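Local coordinates for protein peptidase M28 (Shewanella amazonensis SB2B, PDB 3IIB) that probably acts as a zinc-dependent carboxypeptidase or dipeptidase that hydrolyses peptides, each subunit of its homodimer holding a pair of zinc ions, at residues P89-T93 with D179-H183; I169-S173 with A206-N210; E241-K247 with K290-R296; D249-G255 with K323-E329. One frame throughout, in Å; residues are numbered along the deposited sequence.

Contact 1: P89-T93 with D179-H183; sequences PLVVT and DRMAH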
loop_
_atom_site.group_PDB
_atom_site.type_symbol
_atom_site.label_atom_id
_atom_site.label_comp_id
_atom_site.label_asym_id
_atom_site.label_seq_id
_atom_site.Cartn_x
_atom_site.Cartn_y
_atom_site.Cartn_z
ATOM N N PRO A 89 15.429 -7.236 -1.614
ATOM C CA PRO A 89 14.990 -5.975 -2.234
ATOM C C PRO A 89 14.480 -4.967 -1.215
ATOM O O PRO A 89 13.953 -5.347 -0.155
ATOM C CB PRO A 89 13.816 -6.404 -3.131
ATOM C CG PRO A 89 13.893 -7.882 -3.235
ATOM C CD PRO A 89 14.526 -8.340 -1.966
ATOM N N LEU A 90 14.706 -3.698 -1.512
ATOM C CA LEU A 90 14.064 -2.597 -0.823
ATOM C C LEU A 90 13.154 -1.809 -1.771
ATOM O O LEU A 90 13.302 -1.867 -3.008
ATOM C CB LEU A 90 15.130 -1.687 -0.246
ATOM C CG LEU A 90 16.117 -2.283 0.747
ATOM C CD1 LEU A 90 17.326 -1.345 0.917
ATOM C CD2 LEU A 90 15.480 -2.631 2.122
ATOM N N VAL A 91 12.188 -1.095 -1.197
ATOM C CA VAL A 91 11.301 -0.219 -1.962
ATOM C C VAL A 91 11.705 1.182 -1.468
ATOM O O VAL A 91 11.646 1.492 -0.275
ATOM C CB VAL A 91 9.796 -0.487 -1.742
ATOM C CG1 VAL A 91 8.948 0.709 -2.204
ATOM C CG2 VAL A 91 9.350 -1.813 -2.514
ATOM N N VAL A 92 12.196 1.961 -2.398
ATOM C CA VAL A 92 12.879 3.211 -2.097
ATOM C C VAL A 92 12.342 4.273 -3.038
ATOM O O VAL A 92 11.921 3.969 -4.151
ATOM C CB VAL A 92 14.420 3.044 -2.257
ATOM C CG1 VAL A 92 14.820 2.780 -3.705
ATOM C CG2 VAL A 92 15.177 4.234 -1.742
ATOM N N THR A 93 12.450 5.524 -2.618
ATOM C CA THR A 93 12.287 6.642 -3.531
ATOM C C THR A 93 13.256 7.774 -3.166
ATOM O O THR A 93 13.569 7.989 -1.998
ATOM C CB THR A 93 10.820 7.143 -3.530
ATOM O OG1 THR A 93 10.604 7.966 -4.685
ATOM C CG2 THR A 93 10.519 7.906 -2.254
ATOM N N ASP A 179 2.708 0.174 4.977
ATOM C CA ASP A 179 2.663 -0.282 3.588
ATOM C C ASP A 179 4.028 -0.178 2.924
ATOM O O ASP A 179 4.903 0.586 3.350
ATOM C CB ASP A 179 1.671 0.544 2.815
ATOM C CG ASP A 179 0.259 0.338 3.261
ATOM O OD1 ASP A 179 -0.139 -0.839 3.504
ATOM O OD2 ASP A 179 -0.458 1.364 3.399
ATOM N N ARG A 180 4.192 -0.969 1.867
ATOM C CA ARG A 180 5.419 -1.020 1.091
ATOM C C ARG A 180 5.414 0.158 0.115
ATOM O O ARG A 180 5.457 -0.012 -1.114
ATOM C CB ARG A 180 5.555 -2.361 0.401
ATOM C CG ARG A 180 6.967 -2.639 -0.037
ATOM C CD ARG A 180 7.732 -3.317 1.074
ATOM N NE ARG A 180 9.130 -3.532 0.715
ATOM C CZ ARG A 180 9.571 -4.525 -0.048
ATOM N NH1 ARG A 180 8.743 -5.426 -0.554
ATOM N NH2 ARG A 180 10.877 -4.621 -0.287
HETATM N N MSE A 181 5.406 1.364 0.696
HETATM C CA MSE A 181 5.314 2.609 -0.039
HETATM C C MSE A 181 6.443 3.499 0.516
HETATM O O MSE A 181 6.547 3.691 1.741
HETATM C CB MSE A 181 3.965 3.294 0.238
HETATM C CG MSE A 181 2.765 2.498 -0.217
HETATM SE SE MSE A 181 2.413 2.717 -2.076
HETATM C CE MSE A 181 3.814 1.929 -3.058
ATOM N N ALA A 182 7.244 4.057 -0.403
ATOM C CA ALA A 182 8.278 5.007 -0.048
ATOM C C ALA A 182 7.721 6.435 -0.208
ATOM O O ALA A 182 7.087 6.772 -1.236
ATOM C CB ALA A 182 9.563 4.764 -0.847
ATOM N N HIS A 183 7.912 7.240 0.842
ATOM C CA HIS A 183 7.380 8.598 0.887
ATOM C C HIS A 183 8.493 9.565 0.460
ATOM O O HIS A 183 9.590 9.565 1.040
ATOM C CB HIS A 183 6.935 8.997 2.286
ATOM C CG HIS A 183 5.813 8.208 2.868
ATOM N ND1 HIS A 183 4.659 8.806 3.348
ATOM C CD2 HIS A 183 5.679 6.881 3.108
ATOM C CE1 HIS A 183 3.882 7.886 3.876
ATOM N NE2 HIS A 183 4.474 6.705 3.737
#

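Contact 2: I169-S173 with A206-N210; sequences IIIRS and ADLIN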
loop_
_atom_site.group_PDB
_atom_site.type_symbol
_atom_site.label_atom_id
_atom_site.label_comp_id
_atom_site.label_asym_id
_atom_site.label_seq_id
_atom_site.Cartn_x
_atom_site.Cartn_y
_atom_site.Cartn_z
ATOM N N ILE A 169 22.348 8.963 2.309
ATOM C CA ILE A 169 21.438 8.779 3.420
ATOM C C ILE A 169 20.196 8.043 2.935
ATOM O O ILE A 169 19.696 8.272 1.819
ATOM C CB ILE A 169 21.075 10.085 4.097
ATOM C CG1 ILE A 169 20.096 9.868 5.243
ATOM C CG2 ILE A 169 20.465 11.122 3.107
ATOM C CD1 ILE A 169 19.947 11.131 6.113
ATOM N N ILE A 170 19.756 7.080 3.753
ATOM C CA ILE A 170 18.403 6.559 3.636
ATOM C C ILE A 170 17.657 6.889 4.905
ATOM O O ILE A 170 18.231 6.837 5.993
ATOM C CB ILE A 170 18.340 5.020 3.383
ATOM C CG1 ILE A 170 19.235 4.259 4.342
ATOM C CG2 ILE A 170 18.715 4.685 1.877
ATOM C CD1 ILE A 170 18.901 2.698 4.458
ATOM N N ILE A 171 16.367 7.177 4.762
ATOM C CA ILE A 171 15.518 7.390 5.920
ATOM C C ILE A 171 14.318 6.437 5.922
ATOM O O ILE A 171 13.803 6.035 4.869
ATOM C CB ILE A 171 15.024 8.870 6.048
ATOM C CG1 ILE A 171 13.992 9.252 4.967
ATOM C CG2 ILE A 171 16.227 9.826 6.162
ATOM C CD1 ILE A 171 13.359 10.655 5.202
ATOM N N ARG A 172 13.864 6.079 7.113
ATOM C CA ARG A 172 12.521 5.557 7.237
ATOM C C ARG A 172 11.547 6.633 6.793
ATOM O O ARG A 172 11.561 7.758 7.304
ATOM C CB ARG A 172 12.189 5.171 8.678
ATOM C CG ARG A 172 10.736 4.678 8.894
ATOM C CD ARG A 172 10.447 4.412 10.380
ATOM N NE ARG A 172 11.161 3.246 10.884
ATOM C CZ ARG A 172 10.696 1.996 10.846
ATOM N NH1 ARG A 172 9.468 1.722 10.343
ATOM N NH2 ARG A 172 11.439 1.008 11.334
ATOM N N SER A 173 10.703 6.265 5.833
ATOM C CA SER A 173 9.686 7.162 5.298
ATOM C C SER A 173 8.959 7.875 6.409
ATOM O O SER A 173 8.614 7.262 7.447
ATOM C CB SER A 173 8.682 6.390 4.458
ATOM O OG SER A 173 9.213 6.099 3.162
ATOM N N ALA A 206 12.424 -0.484 6.583
ATOM C CA ALA A 206 13.159 0.053 7.720
ATOM C C ALA A 206 13.058 -0.964 8.885
ATOM O O ALA A 206 14.057 -1.223 9.569
ATOM C CB ALA A 206 12.585 1.401 8.117
ATOM N N ASP A 207 11.868 -1.589 9.041
ATOM C CA ASP A 207 11.695 -2.640 10.046
ATOM C C ASP A 207 12.666 -3.804 9.730
ATOM O O ASP A 207 13.247 -4.399 10.625
ATOM C CB ASP A 207 10.292 -3.232 10.057
ATOM C CG ASP A 207 9.242 -2.263 10.496
ATOM O OD1 ASP A 207 9.599 -1.231 11.124
ATOM O OD2 ASP A 207 8.057 -2.517 10.172
ATOM N N LEU A 208 12.788 -4.143 8.449
ATOM C CA LEU A 208 13.644 -5.256 8.037
ATOM C C LEU A 208 15.111 -4.982 8.370
ATOM O O LEU A 208 15.833 -5.860 8.865
ATOM C CB LEU A 208 13.484 -5.531 6.542
ATOM C CG LEU A 208 14.399 -6.577 5.903
ATOM C CD1 LEU A 208 14.122 -7.939 6.538
ATOM C CD2 LEU A 208 14.124 -6.576 4.360
ATOM N N ILE A 209 15.551 -3.762 8.088
ATOM C CA ILE A 209 16.921 -3.392 8.318
ATOM C C ILE A 209 17.154 -3.497 9.847
ATOM O O ILE A 209 18.166 -4.021 10.299
ATOM C CB ILE A 209 17.233 -1.997 7.813
ATOM C CG1 ILE A 209 17.277 -1.984 6.289
ATOM C CG2 ILE A 209 18.595 -1.523 8.363
ATOM C CD1 ILE A 209 17.633 -0.596 5.643
ATOM N N ASN A 210 16.203 -3.004 10.626
ATOM C CA ASN A 210 16.303 -3.060 12.088
ATOM C C ASN A 210 16.459 -4.509 12.581
ATOM O O ASN A 210 17.290 -4.780 13.447
ATOM C CB ASN A 210 15.077 -2.447 12.767
ATOM C CG ASN A 210 15.115 -0.912 12.842
ATOM O OD1 ASN A 210 16.171 -0.267 12.728
ATOM N ND2 ASN A 210 13.943 -0.328 13.117
#

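Contact 3: E241-K247 with K290-R296; sequences EVKGSTK and KPERTIR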
loop_
_atom_site.group_PDB
_atom_site.type_symbol
_atom_site.label_atom_id
_atom_site.label_comp_id
_atom_site.label_asym_id
_atom_site.label_seq_id
_atom_site.Cartn_x
_atom_site.Cartn_y
_atom_site.Cartn_z
ATOM N N GLU A 241 -12.279 34.633 -8.621
ATOM C CA GLU A 241 -12.993 35.505 -7.714
ATOM C C GLU A 241 -14.498 35.433 -7.892
ATOM O O GLU A 241 -15.010 35.300 -9.000
ATOM C CB GLU A 241 -12.510 36.969 -7.881
ATOM C CG GLU A 241 -11.072 37.186 -7.475
ATOM C CD GLU A 241 -10.511 38.560 -7.768
ATOM O OE1 GLU A 241 -11.250 39.445 -8.266
ATOM O OE2 GLU A 241 -9.318 38.756 -7.460
ATOM N N VAL A 242 -15.171 35.448 -6.742
ATOM C CA VAL A 242 -16.565 35.798 -6.613
ATOM C C VAL A 242 -16.619 37.290 -6.295
ATOM O O VAL A 242 -16.159 37.736 -5.258
ATOM C CB VAL A 242 -17.239 35.010 -5.475
ATOM C CG1 VAL A 242 -18.727 35.436 -5.351
ATOM C CG2 VAL A 242 -17.103 33.477 -5.701
ATOM N N LYS A 243 -17.178 38.085 -7.194
ATOM C CA LYS A 243 -17.152 39.521 -7.069
ATOM C C LYS A 243 -17.948 39.972 -5.827
ATOM O O LYS A 243 -19.034 39.453 -5.560
ATOM C CB LYS A 243 -17.730 40.169 -8.356
ATOM C CG LYS A 243 -17.667 41.667 -8.388
ATOM C CD LYS A 243 -17.850 42.286 -9.793
ATOM C CE LYS A 243 -19.259 42.229 -10.293
ATOM N NZ LYS A 243 -19.388 43.087 -11.535
ATOM N N GLY A 244 -17.380 40.915 -5.084
ATOM C CA GLY A 244 -18.023 41.495 -3.929
ATOM C C GLY A 244 -19.007 42.554 -4.326
ATOM O O GLY A 244 -19.290 42.738 -5.489
ATOM N N SER A 245 -19.501 43.291 -3.344
ATOM C CA SER A 245 -20.504 44.329 -3.604
ATOM C C SER A 245 -20.118 45.611 -2.845
ATOM O O SER A 245 -19.240 46.370 -3.299
ATOM C CB SER A 245 -21.893 43.816 -3.285
ATOM O OG SER A 245 -21.998 43.291 -1.957
ATOM N N THR A 246 -20.648 45.776 -1.640
ATOM C CA THR A 246 -20.425 47.008 -0.880
ATOM C C THR A 246 -18.998 47.121 -0.320
ATOM O O THR A 246 -18.524 48.234 -0.019
ATOM C CB THR A 246 -21.431 47.119 0.252
ATOM O OG1 THR A 246 -21.299 45.975 1.107
ATOM C CG2 THR A 246 -22.878 47.232 -0.325
ATOM N N LYS A 247 -18.290 45.993 -0.235
ATOM C CA LYS A 247 -16.928 45.970 0.276
ATOM C C LYS A 247 -16.019 45.197 -0.668
ATOM O O LYS A 247 -15.118 44.471 -0.224
ATOM C CB LYS A 247 -16.894 45.381 1.694
ATOM C CG LYS A 247 -17.612 46.214 2.731
ATOM C CD LYS A 247 -17.390 45.663 4.133
ATOM C CE LYS A 247 -18.025 46.536 5.192
ATOM N NZ LYS A 247 -17.612 46.135 6.547
ATOM N N LYS A 290 -25.152 38.595 -3.303
ATOM C CA LYS A 290 -23.711 38.842 -3.441
ATOM C C LYS A 290 -23.041 38.970 -2.070
ATOM O O LYS A 290 -23.633 39.499 -1.132
ATOM C CB LYS A 290 -23.515 40.158 -4.202
ATOM C CG LYS A 290 -24.110 40.137 -5.564
ATOM C CD LYS A 290 -24.409 41.545 -6.093
ATOM C CE LYS A 290 -25.118 41.516 -7.431
ATOM N NZ LYS A 290 -25.346 42.902 -7.947
ATOM N N PRO A 291 -21.797 38.483 -1.933
ATOM C CA PRO A 291 -21.108 38.814 -0.686
ATOM C C PRO A 291 -20.726 40.301 -0.635
ATOM O O PRO A 291 -20.506 40.927 -1.697
ATOM C CB PRO A 291 -19.834 37.951 -0.773
ATOM C CG PRO A 291 -19.553 37.854 -2.224
ATOM C CD PRO A 291 -20.910 37.838 -2.908
ATOM N N GLU A 292 -20.555 40.848 0.563
ATOM C CA GLU A 292 -20.043 42.208 0.665
ATOM C C GLU A 292 -18.611 42.293 0.169
ATOM O O GLU A 292 -18.262 43.175 -0.649
ATOM C CB GLU A 292 -20.181 42.728 2.078
ATOM C CG GLU A 292 -21.651 42.862 2.477
ATOM C CD GLU A 292 -21.843 43.326 3.917
ATOM O OE1 GLU A 292 -20.841 43.543 4.598
ATOM O OE2 GLU A 292 -23.006 43.448 4.371
ATOM N N ARG A 293 -17.772 41.412 0.672
ATOM C CA ARG A 293 -16.355 41.364 0.232
ATOM C C ARG A 293 -16.181 40.481 -0.979
ATOM O O ARG A 293 -16.959 39.576 -1.202
ATOM C CB ARG A 293 -15.445 40.848 1.338
ATOM C CG ARG A 293 -15.478 41.676 2.614
ATOM C CD ARG A 293 -14.464 41.281 3.696
ATOM N NE ARG A 293 -14.486 42.317 4.708
ATOM C CZ ARG A 293 -15.320 42.357 5.759
ATOM N NH1 ARG A 293 -16.100 41.318 6.054
ATOM N NH2 ARG A 293 -15.343 43.439 6.542
ATOM N N THR A 294 -15.089 40.711 -1.710
ATOM C CA THR A 294 -14.675 39.792 -2.759
ATOM C C THR A 294 -14.145 38.505 -2.129
ATOM O O THR A 294 -13.439 38.567 -1.129
ATOM C CB THR A 294 -13.629 40.451 -3.637
ATOM O OG1 THR A 294 -14.243 41.577 -4.284
ATOM C CG2 THR A 294 -13.049 39.439 -4.648
ATOM N N ILE A 295 -14.547 37.354 -2.659
ATOM C CA ILE A 295 -13.967 36.074 -2.240
ATOM C C ILE A 295 -12.997 35.624 -3.304
ATOM O O ILE A 295 -13.367 35.446 -4.462
ATOM C CB ILE A 295 -15.042 35.017 -1.997
ATOM C CG1 ILE A 295 -15.917 35.462 -0.811
ATOM C CG2 ILE A 295 -14.442 33.607 -1.765
ATOM C CD1 ILE A 295 -17.323 34.741 -0.725
ATOM N N ARG A 296 -11.757 35.413 -2.901
ATOM C CA ARG A 296 -10.707 35.063 -3.837
ATOM C C ARG A 296 -10.209 33.636 -3.542
ATOM O O ARG A 296 -9.719 33.352 -2.431
ATOM C CB ARG A 296 -9.562 36.085 -3.748
ATOM C CG ARG A 296 -8.420 35.767 -4.728
ATOM C CD ARG A 296 -7.301 36.779 -4.684
ATOM N NE ARG A 296 -7.748 38.062 -5.225
ATOM C CZ ARG A 296 -7.123 39.227 -5.045
ATOM N NH1 ARG A 296 -6.004 39.312 -4.302
ATOM N NH2 ARG A 296 -7.611 40.314 -5.610
HETATM O O HOH W 1 -10.222 41.651 -6.777
HETATM O O HOH W 2 -24.127 42.552 -0.530
HETATM O O HOH W 3 -14.935 46.682 6.339
HETATM O O HOH W 4 -18.999 43.850 6.334
#

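Contact 4: D249-G255 with K323-E329; sequences DEIVLIG and KHYIAAE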
loop_
_atom_site.group_PDB
_atom_site.type_symbol
_atom_site.label_atom_id
_atom_site.label_comp_id
_atom_site.label_asym_id
_atom_site.label_seq_id
_atom_site.Cartn_x
_atom_site.Cartn_y
_atom_site.Cartn_z
ATOM N N ASP A 249 -13.584 45.875 -2.467
ATOM C CA ASP A 249 -12.125 46.131 -2.348
ATOM C C ASP A 249 -11.446 45.293 -1.257
ATOM O O ASP A 249 -10.218 45.223 -1.185
ATOM C CB ASP A 249 -11.831 47.634 -2.092
ATOM C CG ASP A 249 -12.480 48.167 -0.841
ATOM O OD1 ASP A 249 -13.628 47.793 -0.539
ATOM O OD2 ASP A 249 -11.860 49.021 -0.152
ATOM N N GLU A 250 -12.242 44.673 -0.409
ATOM C CA GLU A 250 -11.729 43.801 0.620
ATOM C C GLU A 250 -11.850 42.346 0.170
ATOM O O GLU A 250 -12.790 41.986 -0.523
ATOM C CB GLU A 250 -12.505 43.987 1.907
ATOM C CG GLU A 250 -12.443 45.395 2.418
ATOM C CD GLU A 250 -13.136 45.591 3.744
ATOM O OE1 GLU A 250 -13.028 44.718 4.629
ATOM O OE2 GLU A 250 -13.782 46.659 3.892
ATOM N N ILE A 251 -10.860 41.549 0.557
ATOM C CA ILE A 251 -10.698 40.193 0.059
ATOM C C ILE A 251 -10.746 39.167 1.184
ATOM O O ILE A 251 -10.048 39.306 2.183
ATOM C CB ILE A 251 -9.345 40.032 -0.640
ATOM C CG1 ILE A 251 -9.284 40.916 -1.889
ATOM C CG2 ILE A 251 -9.100 38.576 -1.002
ATOM C CD1 ILE A 251 -7.940 41.553 -2.061
ATOM N N VAL A 252 -11.571 38.150 1.004
ATOM C CA VAL A 252 -11.516 36.932 1.807
ATOM C C VAL A 252 -10.832 35.916 0.908
ATOM O O VAL A 252 -11.328 35.591 -0.193
ATOM C CB VAL A 252 -12.905 36.444 2.181
ATOM C CG1 VAL A 252 -12.843 35.035 2.813
ATOM C CG2 VAL A 252 -13.587 37.496 3.109
ATOM N N LEU A 253 -9.682 35.425 1.336
ATOM C CA LEU A 253 -8.876 34.510 0.544
ATOM C C LEU A 253 -9.051 33.092 1.083
ATOM O O LEU A 253 -8.801 32.834 2.267
ATOM C CB LEU A 253 -7.407 34.922 0.634
ATOM C CG LEU A 253 -6.367 34.279 -0.291
ATOM C CD1 LEU A 253 -5.060 35.057 -0.243
ATOM C CD2 LEU A 253 -6.112 32.844 0.047
ATOM N N ILE A 254 -9.449 32.179 0.215
ATOM C CA ILE A 254 -9.494 30.769 0.583
ATOM C C ILE A 254 -8.642 30.036 -0.447
ATOM O O ILE A 254 -8.774 30.231 -1.672
ATOM C CB ILE A 254 -10.957 30.224 0.704
ATOM C CG1 ILE A 254 -11.739 30.418 -0.606
ATOM C CG2 ILE A 254 -11.706 30.829 1.996
ATOM C CD1 ILE A 254 -13.170 29.776 -0.546
ATOM N N GLY A 255 -7.703 29.265 0.070
ATOM C CA GLY A 255 -6.662 28.712 -0.778
ATOM C C GLY A 255 -6.439 27.220 -0.661
ATOM O O GLY A 255 -6.933 26.536 0.252
ATOM N N LYS A 323 -5.959 45.267 2.625
ATOM C CA LYS A 323 -7.351 44.981 2.284
ATOM C C LYS A 323 -7.731 43.486 2.298
ATOM O O LYS A 323 -8.855 43.140 1.979
ATOM C CB LYS A 323 -7.683 45.606 0.927
ATOM C CG LYS A 323 -7.871 47.132 0.979
ATOM C CD LYS A 323 -9.179 47.502 1.674
ATOM C CE LYS A 323 -9.425 49.005 1.660
ATOM N NZ LYS A 323 -10.774 49.363 2.185
ATOM N N HIS A 324 -6.798 42.596 2.641
ATOM C CA HIS A 324 -7.105 41.181 2.862
ATOM C C HIS A 324 -7.752 41.058 4.222
ATOM O O HIS A 324 -7.130 41.339 5.239
ATOM C CB HIS A 324 -5.866 40.302 2.790
ATOM C CG HIS A 324 -5.448 40.002 1.399
ATOM N ND1 HIS A 324 -5.166 40.998 0.485
ATOM C CD2 HIS A 324 -5.327 38.828 0.734
ATOM C CE1 HIS A 324 -4.854 40.443 -0.670
ATOM N NE2 HIS A 324 -4.960 39.130 -0.554
ATOM N N TYR A 325 -9.024 40.740 4.248
ATOM C CA TYR A 325 -9.752 40.684 5.504
ATOM C C TYR A 325 -9.265 39.493 6.347
ATOM O O TYR A 325 -8.950 39.643 7.527
ATOM C CB TYR A 325 -11.240 40.599 5.200
ATOM C CG TYR A 325 -12.119 40.599 6.431
ATOM C CD1 TYR A 325 -12.169 41.700 7.288
ATOM C CD2 TYR A 325 -12.930 39.514 6.706
ATOM C CE1 TYR A 325 -12.997 41.682 8.420
ATOM C CE2 TYR A 325 -13.739 39.488 7.860
ATOM C CZ TYR A 325 -13.780 40.573 8.661
ATOM O OH TYR A 325 -14.584 40.500 9.779
ATOM N N ILE A 326 -9.221 38.314 5.727
ATOM C CA ILE A 326 -8.772 37.088 6.374
ATOM C C ILE A 326 -8.378 36.133 5.294
ATOM O O ILE A 326 -8.911 36.201 4.176
ATOM C CB ILE A 326 -9.859 36.491 7.281
ATOM C CG1 ILE A 326 -9.270 35.397 8.190
ATOM C CG2 ILE A 326 -11.018 35.942 6.443
ATOM C CD1 ILE A 326 -10.070 35.190 9.512
ATOM N N ALA A 327 -7.437 35.257 5.611
ATOM C CA ALA A 327 -6.990 34.213 4.704
ATOM C C ALA A 327 -6.997 32.840 5.381
ATOM O O ALA A 327 -6.713 32.766 6.562
ATOM C CB ALA A 327 -5.556 34.517 4.222
ATOM N N ALA A 328 -7.291 31.772 4.623
ATOM C CA ALA A 328 -7.279 30.383 5.119
ATOM C C ALA A 328 -6.960 29.450 3.978
ATOM O O ALA A 328 -7.209 29.785 2.815
ATOM C CB ALA A 328 -8.612 29.963 5.780
ATOM N N GLU A 329 -6.369 28.313 4.308
ATOM C CA GLU A 329 -5.979 27.321 3.304
ATOM C C GLU A 329 -6.326 25.904 3.746
ATOM O O GLU A 329 -6.061 25.527 4.888
ATOM C CB GLU A 329 -4.500 27.388 3.006
ATOM C CG GLU A 329 -4.062 26.298 2.053
ATOM C CD GLU A 329 -2.618 26.413 1.573
ATOM O OE1 GLU A 329 -1.735 26.588 2.435
ATOM O OE2 GLU A 329 -2.382 26.327 0.325
#

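Contact 1: P89-T93 with D179-H183
The irregular segment 180-183 runs alongside 89-93 in nearly the same direction, 24° apart end to end, yet the two do not pair as strands: the nearest CA atoms, those of Val-92 and Ala-182, are 5.3 Å apart, and Val-91 and Thr-93 bond instead through their backbones to Ser-202 and Ala-200. Arg-180 centres an inverse gamma turn, which accompanies a weak bond from Met-181 N to Asp-179 O. What joins the segments is packing. The CB of Ala-182 sits against the backbone near Thr-93, 3.5 Å from its N and 3.6 Å from its CG2. Val-91 CG2 lies over one face of the Arg-180 guanidinium and 3.5 Å from Arg-180 CG, while Pro-89 O, 3.2 Å from NH2 of Arg-180, meets it at a poor angle. The charge is answered by Asp-205, whose carboxylate also takes the Val-91 NH, and by backbone carbonyls of Glu-263 and Pro-404 of the second subunit. At the other end His-183 bonds to Asp-177 and lies about 4 Å, side chain to side chain, from the zinc ligand His-402. This is a loop laid along a sheet strand, lying at the dimer interface and bordering the dinuclear zinc site.

Contact 2: I169-S173 with A206-N210
Helix against sheet is the theme here: helix 203-213 packs on one face of the parallel strands 131-134, 168-172 and 198-201. The first two of these are joined through helix 145-163 in a beta-alpha-beta crossover. The alternation of the strand shows the layering, since Ile-170 and Arg-172 direct their CA-to-CB bonds toward helix 203-213, whereas Ile-169 and Ile-171 touch helix 145-163. The axes of strand 169-172 and helix 206-210 come within 9.7 Å at 107°, so the helix lies across the strand. Arg-172 loses the most surface, 85 Å². Its side chain runs out past Ala-206, bending at chi3 (-70°), and the methyl of Ala-206, next in buried area at 44 Å², rests on one face of the guanidinium, with Ala-206 CB 3.4 Å from Arg-172 CZ. Ile-209 supplies the apolar part one turn on, its CD1 meeting Ile-170 CD1 at 3.7 Å. Arg-172 NE forms a salt bridge with Asp-135, and that same carboxylate takes a bond from Asn-210 ND2, while Asn-210 OD1 accepts from Arg-112. Asp-207 adds a second salt bridge, near the guanidinium plane: one of its oxygens, OD1, accepts from both Arg-172 NH2 at 2.9 Å and Arg-172 NH1 at 3.1 Å.

Contact 3: E241-K247 with K290-R296
This is the end of an antiparallel strand pairing, where the chain leaves strand 220-242 and wraps round the start of strand 293-300 before continuing as strand 247-257 on its other side. Val-242 and Ile-295 form the hydrogen-bonded pair, with Val-242 N to Ile-295 O at 2.9 Å and Ile-295 N to Val-242 O at 3.1 Å. Beyond it the turn hangs on carbonyls: Glu-292 O accepts from Ser-245 N at 3.0 Å and Lys-247 N at 2.8 Å, and Ser-245 OG donates to Pro-291 O at 2.8 Å. Gly-244 presses so close that an ideal CB on it would lie 2.7 Å from Thr-294 N. In the neighbouring non-hydrogen-bonded pair, Glu-241 OE2 bridges to Arg-296 NE at 2.8 Å; Tyr-64 and Arg-62 also bind this carboxylate, and Glu-320 holds the far side of the guanidinium. Lys-247 NZ lies 3.5 Å from Arg-293 NH2, but a shared water accepts from both and Glu-250 pairs with Arg-293, implying that this crowding of like charge is offset locally.

Contact 4: D249-G255 with K323-E329
Flat His-324 provides a platform for Ile-251, whose CB stands 4.3 Å from the imidazole centroid and only 3° off its normal, a CH-pi contact. Leu-253 fits beside the same ring, CD1 at its edge and 3.9 Å from His-324 CD2, and lies beside the small Ala-327 through its CB, the CB atoms of Leu-253 and Ala-327 being 4.1 Å apart. On the reverse face Val-252 CG1 abuts Ile-326 CG2 at 4.2 Å, and helix 413-432 covers Val-252, Ile-254, Ile-326 and Ala-328. These are neighbouring parallel strands, 9° and 4.6 Å apart, in the central sheet of the zinc exopeptidase domain, where His-257 and Asp-331, ligands of one zinc, follow close after the two segments. The register slips at a beta bulge: Ile-251 N bonds to Lys-323 O and Tyr-325 N to Ile-251 O, but the next bond, Leu-253 N to Ile-326 O at 3.0 Å, skips a residue. Helical phi and psi of -69° and -50° at Tyr-325 absorb the extra residue, and its ring slides past Val-252, CD2 lying 4.2 Å from Val-252 CG2, to meet Arg-293 in a cation-pi contact. At the opening end Lys-323 NZ reaches Asp-249 OD2 at 2.6 Å.

How the contacts relate
The contacts form two clusters on opposite sides of the chain's centre. Contacts 1 and 2 have centres 9 Å apart and touch where Ser-173 OG meets His-183 N at 2.9 Å; contacts 3 and 4, 10 Å apart, share the interface of strands 293-300 and 247-257, with Arg-296 N 2.7 Å from Val-252 O. Between clusters the centres lie 40 to 51 Å apart. Within each cluster the segments alternate along the chain, interlocking its parts, whereas contacts 1 and 2 both close before 3 and 4 open. One mixed sheet, including the long strand 220-242, reaches all four. Contacts 1 and 4 approach the dinuclear zinc site from these different regions, so both clusters contribute to its surroundings.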